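Putative uncharacterized protein (Coprinopsis cinerea, PDB 3W9A) probably hydrolyses beta-glucans, as a fungal family 131 glycoside hydrolase whose catalytic domain is a beta-jelly roll. Local coordinates at residues Ala24-Gly28 with Thr29-Tyr33; Pro83-Asn86 with Ala87-Gln91. All coordinates share one frame; numbering follows the deposited sequence.

Contact 1 of 2, residues Ala24-Gly28 with Thr29-Tyr33; sequences ANQVG and TYQWY
This is a local, water-bridged contact between Val27 and Tyr30 in a turn that leads into an edge of the beta-jelly roll. Residues 24-28 are loop, and the strand begins at Tyr30. An inverse gamma turn is centred on Gln26, closed by a weak bond from Val27 N to Asn25 O at 2.9 Å. Gly28 follows with a positive phi of 74°, a backbone shape that favours glycine, and swings the chain toward the strand. No direct hydrogen bond joins the two halves of the turn. A water joins them instead. It probably donates to Val27 O at 2.8 Å and accepts from Tyr30 N at 3.2 Å. The amide that opens the strand is thus met by a water rather than by a loop carbonyl. Val27 faces away from the strand and is partly exposed. Tyr30 also leaves on the far side, with its ring edge-to-face with Trp5 and its OH bonded to Gly7 O. The end of Gln31 comes back to lie loosely beside Gln26, and Gln31 NE2 is held by Gln84 OE1. Strand 77-83 lies next to strand 30-34 in the sheet, and Tyr30 packs on its Leu81. At the corner, Thr29 has OG1 between its backbone N and carbonyl carbon (chi1 43°). This rotation puts the methyl beside the backbone N, where Thr29 CG2 lies 3.8 Å from Gly28 C.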
loop_
_atom_site.group_PDB
_atom_site.type_symbol
_atom_site.label_atom_id
_atom_site.label_comp_id
_atom_site.label_asym_id
_atom_site.label_seq_id
_atom_site.Cartn_x
_atom_site.Cartn_y
_atom_site.Cartn_z
ATOM N N ALA A 24 -13.896 -12.526 15.097
ATOM C CA ALA A 24 -15.230 -12.546 15.709
ATOM C C ALA A 24 -15.916 -11.174 15.704
ATOM O O ALA A 24 -17.141 -11.094 15.841
ATOM C CB ALA A 24 -15.134 -13.061 17.141
ATOM N N ASN A 25 -15.132 -10.105 15.560
ATOM C CA ASN A 25 -15.621 -8.726 15.674
ATOM C C ASN A 25 -14.945 -7.859 14.616
ATOM O O ASN A 25 -13.962 -7.139 14.880
ATOM C CB ASN A 25 -15.319 -8.182 17.064
ATOM C CG ASN A 25 -15.917 -6.813 17.297
ATOM O OD1 ASN A 25 -17.064 -6.550 16.934
ATOM N ND2 ASN A 25 -15.141 -5.930 17.909
ATOM N N GLN A 26 -15.477 -7.946 13.405
ATOM C CA GLN A 26 -14.783 -7.425 12.249
ATOM C C GLN A 26 -15.185 -5.971 12.027
ATOM O O GLN A 26 -15.813 -5.623 11.016
ATOM C CB GLN A 26 -15.041 -8.299 11.021
ATOM C CG GLN A 26 -14.429 -9.684 11.138
ATOM C CD GLN A 26 -14.792 -10.607 10.002
ATOM O OE1 GLN A 26 -14.974 -11.822 10.200
ATOM N NE2 GLN A 26 -14.895 -10.060 8.815
ATOM N N VAL A 27 -14.758 -5.139 12.971
ATOM C CA VAL A 27 -15.081 -3.715 12.993
ATOM C C VAL A 27 -14.045 -2.889 12.241
ATOM O O VAL A 27 -12.933 -3.349 11.967
ATOM C CB VAL A 27 -15.284 -3.187 14.435
ATOM C CG1 VAL A 27 -16.453 -3.919 15.085
ATOM C CG2 VAL A 27 -14.018 -3.324 15.304
ATOM N N GLY A 28 -14.447 -1.674 11.900
ATOM C CA GLY A 28 -13.573 -0.719 11.242
ATOM C C GLY A 28 -13.352 -1.071 9.786
ATOM O O GLY A 28 -14.117 -1.828 9.184
ATOM N N THR A 29 -12.290 -0.519 9.218
ATOM C CA THR A 29 -12.029 -0.685 7.796
ATOM C C THR A 29 -10.827 -1.563 7.445
ATOM O O THR A 29 -10.555 -1.775 6.283
ATOM C CB THR A 29 -11.820 0.698 7.167
ATOM O OG1 THR A 29 -10.997 1.487 8.039
ATOM C CG2 THR A 29 -13.191 1.401 6.948
ATOM N N TYR A 30 -10.112 -2.055 8.439
ATOM C CA TYR A 30 -8.878 -2.821 8.216
ATOM C C TYR A 30 -8.806 -4.078 9.073
ATOM O O TYR A 30 -9.003 -4.017 10.287
ATOM C CB TYR A 30 -7.672 -1.963 8.570
ATOM C CG TYR A 30 -7.307 -0.906 7.562
ATOM C CD1 TYR A 30 -6.586 -1.232 6.417
ATOM C CD2 TYR A 30 -7.626 0.425 7.770
ATOM C CE1 TYR A 30 -6.214 -0.252 5.497
ATOM C CE2 TYR A 30 -7.250 1.404 6.852
ATOM C CZ TYR A 30 -6.539 1.052 5.727
ATOM O OH TYR A 30 -6.162 1.996 4.810
ATOM N N GLN A 31 -8.478 -5.199 8.433
ATOM C CA GLN A 31 -8.196 -6.451 9.133
ATOM C C GLN A 31 -6.738 -6.434 9.565
ATOM O O GLN A 31 -5.858 -6.058 8.799
ATOM C CB GLN A 31 -8.432 -7.643 8.253
ATOM C CG GLN A 31 -9.761 -7.645 7.536
ATOM C CD GLN A 31 -10.013 -8.914 6.767
ATOM O OE1 GLN A 31 -9.096 -9.554 6.262
ATOM N NE2 GLN A 31 -11.267 -9.261 6.640
ATOM N N TRP A 32 -6.491 -6.856 10.792
ATOM C CA TRP A 32 -5.150 -6.761 11.340
ATOM C C TRP A 32 -4.841 -8.109 12.002
ATOM O O TRP A 32 -5.252 -8.369 13.139
ATOM C CB TRP A 32 -5.099 -5.601 12.308
ATOM C CG TRP A 32 -3.826 -5.434 13.095
ATOM C CD1 TRP A 32 -3.726 -5.196 14.422
ATOM C CD2 TRP A 32 -2.496 -5.493 12.588
ATOM N NE1 TRP A 32 -2.410 -5.097 14.788
ATOM C CE2 TRP A 32 -1.632 -5.264 13.670
ATOM C CE3 TRP A 32 -1.949 -5.679 11.306
ATOM C CZ2 TRP A 32 -0.251 -5.243 13.531
ATOM C CZ3 TRP A 32 -0.558 -5.638 11.164
ATOM C CH2 TRP A 32 0.268 -5.420 12.261
ATOM N N TYR A 33 -4.208 -8.979 11.225
ATOM C CA TYR A 33 -3.790 -10.315 11.694
ATOM C C TYR A 33 -2.450 -10.784 11.108
ATOM O O TYR A 33 -1.855 -11.686 11.653
ATOM C CB TYR A 33 -4.869 -11.369 11.417
ATOM C CG TYR A 33 -5.153 -11.626 9.953
ATOM C CD1 TYR A 33 -4.528 -12.658 9.271
ATOM C CD2 TYR A 33 -6.041 -10.825 9.253
ATOM C CE1 TYR A 33 -4.788 -12.893 7.920
ATOM C CE2 TYR A 33 -6.311 -11.051 7.909
ATOM C CZ TYR A 33 -5.681 -12.076 7.239
ATOM O OH TYR A 33 -5.963 -12.277 5.894
HETATM O O HOH W 1 -10.472 -1.993 11.649
#

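Contact 2 of 2, residues Pro83-Asn86 with Ala87-Gln91; sequences PQTN and ANLGQ
Thr85 OG1 accepts a hydrogen bond from Ala87 N at 2.8 Å, with an N-H...O angle of 158°. The bond skips one residue, so it forms an ST turn in the loop between strands 77-83 and 93-101. With OG1 anti to the Thr85 backbone N (chi1 178°), the hydroxyl meets the Ala87 amide and the methyl is left to face Leu89. The ends of Thr85 and Leu89 meet tip to tip in a tight fit, with Thr85 CG2 only 3.4 Å from Leu89 CD1. The same Leu89 methyl also meets the ring of Pro83, at CB. A water donates to both Thr85 O and Ala87 O, bridging the turn a second time. Just beyond, Asn88 makes an Asx turn: its OD1 accepts from Gly90 N at 2.8 Å, the N-H coming in about 20° off the plane of the carbonyl. Val4 of strand 3-6 packs against Ala87 and Leu89, and Ser196 OG bonds to Leu89 N. With an alanine in place of Thr85, Ala87 N would probably lose its acceptor in the turn and a gap would open beside Leu89 CD1. Thr85 thus does two jobs in one turn: its hydroxyl holds the Ala87 amide and its methyl packs on the buried Leu89.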
loop_
_atom_site.group_PDB
_atom_site.type_symbol
_atom_site.label_atom_id
_atom_site.label_comp_id
_atom_site.label_asym_id
_atom_site.label_seq_id
_atom_site.Cartn_x
_atom_site.Cartn_y
_atom_site.Cartn_z
ATOM N N PRO A 83 -8.053 -4.730 3.601
ATOM C CA PRO A 83 -9.325 -4.031 3.697
ATOM C C PRO A 83 -10.400 -4.898 4.316
ATOM O O PRO A 83 -10.499 -6.077 3.988
ATOM C CB PRO A 83 -9.669 -3.734 2.240
ATOM C CG PRO A 83 -8.341 -3.608 1.578
ATOM C CD PRO A 83 -7.498 -4.667 2.243
ATOM N N GLN A 84 -11.171 -4.307 5.218
ATOM C CA GLN A 84 -12.380 -4.923 5.747
ATOM C C GLN A 84 -13.567 -4.250 5.080
ATOM O O GLN A 84 -13.766 -3.046 5.253
ATOM C CB GLN A 84 -12.467 -4.720 7.260
ATOM C CG GLN A 84 -13.755 -5.253 7.902
ATOM C CD GLN A 84 -13.820 -6.768 7.878
ATOM O OE1 GLN A 84 -12.979 -7.449 8.456
ATOM N NE2 GLN A 84 -14.860 -7.298 7.265
ATOM N N THR A 85 -14.343 -5.024 4.316
ATOM C CA THR A 85 -15.540 -4.523 3.631
ATOM C C THR A 85 -16.447 -5.670 3.262
ATOM O O THR A 85 -15.983 -6.792 3.113
ATOM C CB THR A 85 -15.176 -3.760 2.332
ATOM O OG1 THR A 85 -16.361 -3.321 1.675
ATOM C CG2 THR A 85 -14.367 -4.624 1.369
ATOM N N ASN A 86 -17.741 -5.383 3.110
ATOM C CA ASN A 86 -18.690 -6.335 2.530
ATOM C C ASN A 86 -18.886 -6.118 1.046
ATOM O O ASN A 86 -19.573 -6.896 0.403
ATOM C CB ASN A 86 -20.059 -6.218 3.190
ATOM C CG ASN A 86 -20.054 -6.685 4.629
ATOM O OD1 ASN A 86 -19.146 -7.400 5.093
ATOM N ND2 ASN A 86 -21.084 -6.282 5.349
ATOM N N ALA A 87 -18.305 -5.049 0.518
ATOM C CA ALA A 87 -18.407 -4.724 -0.907
ATOM C C ALA A 87 -17.622 -5.659 -1.803
ATOM O O ALA A 87 -16.715 -6.351 -1.359
ATOM C CB ALA A 87 -17.926 -3.297 -1.132
ATOM N N ASN A 88 -17.913 -5.611 -3.096
ATOM C CA ASN A 88 -17.135 -6.338 -4.080
ATOM C C ASN A 88 -16.005 -5.453 -4.582
ATOM O O ASN A 88 -16.236 -4.498 -5.327
ATOM C CB ASN A 88 -18.024 -6.824 -5.244
ATOM C CG ASN A 88 -17.343 -7.860 -6.117
ATOM O OD1 ASN A 88 -16.126 -7.885 -6.233
ATOM N ND2 ASN A 88 -18.131 -8.716 -6.744
ATOM N N LEU A 89 -14.780 -5.772 -4.170
ATOM C CA LEU A 89 -13.614 -5.015 -4.605
ATOM C C LEU A 89 -12.966 -5.602 -5.871
ATOM O O LEU A 89 -11.822 -5.262 -6.207
ATOM C CB LEU A 89 -12.588 -4.955 -3.469
ATOM C CG LEU A 89 -13.116 -4.472 -2.122
ATOM C CD1 LEU A 89 -11.988 -4.489 -1.087
ATOM C CD2 LEU A 89 -13.697 -3.068 -2.263
ATOM N N GLY A 90 -13.696 -6.478 -6.563
ATOM C CA GLY A 90 -13.142 -7.212 -7.670
ATOM C C GLY A 90 -14.087 -7.403 -8.843
ATOM O O GLY A 90 -13.971 -8.381 -9.580
ATOM N N GLN A 91 -15.008 -6.463 -9.024
ATOM C CA GLN A 91 -15.811 -6.399 -10.243
ATOM C C GLN A 91 -15.708 -5.026 -10.894
ATOM O O GLN A 91 -15.487 -4.020 -10.219
ATOM C CB GLN A 91 -17.270 -6.713 -9.938
ATOM C CG GLN A 91 -17.989 -5.623 -9.180
ATOM C CD GLN A 91 -19.410 -5.988 -8.842
ATOM O OE1 GLN A 91 -20.017 -5.429 -7.914
ATOM N NE2 GLN A 91 -19.955 -6.901 -9.595
HETATM O O HOH W 2 -16.321 -8.214 0.667
#

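In the fold
Contact 1 enters strand 30-34 and contact 2 leaves strand 77-83, its antiparallel neighbour in the same sheet. They lie on the same side of the chain's centre, with their own centres about 13 Å apart. Thr29 O and Gln84 N, 2.8 Å apart, probably form a backbone hydrogen bond between them, and Gln84 CB packs against Tyr30 N. Both are partly buried, with exposed loop residues beside buried ones: Tyr30 and Gln31 in contact 1, Pro83 and Leu89 in contact 2. Their chemistry differs. Residues 24-33 are bridged by water, whereas residues 83-91 add side-chain-to-backbone bonds and direct apolar packing. Trp5 touches residues of both.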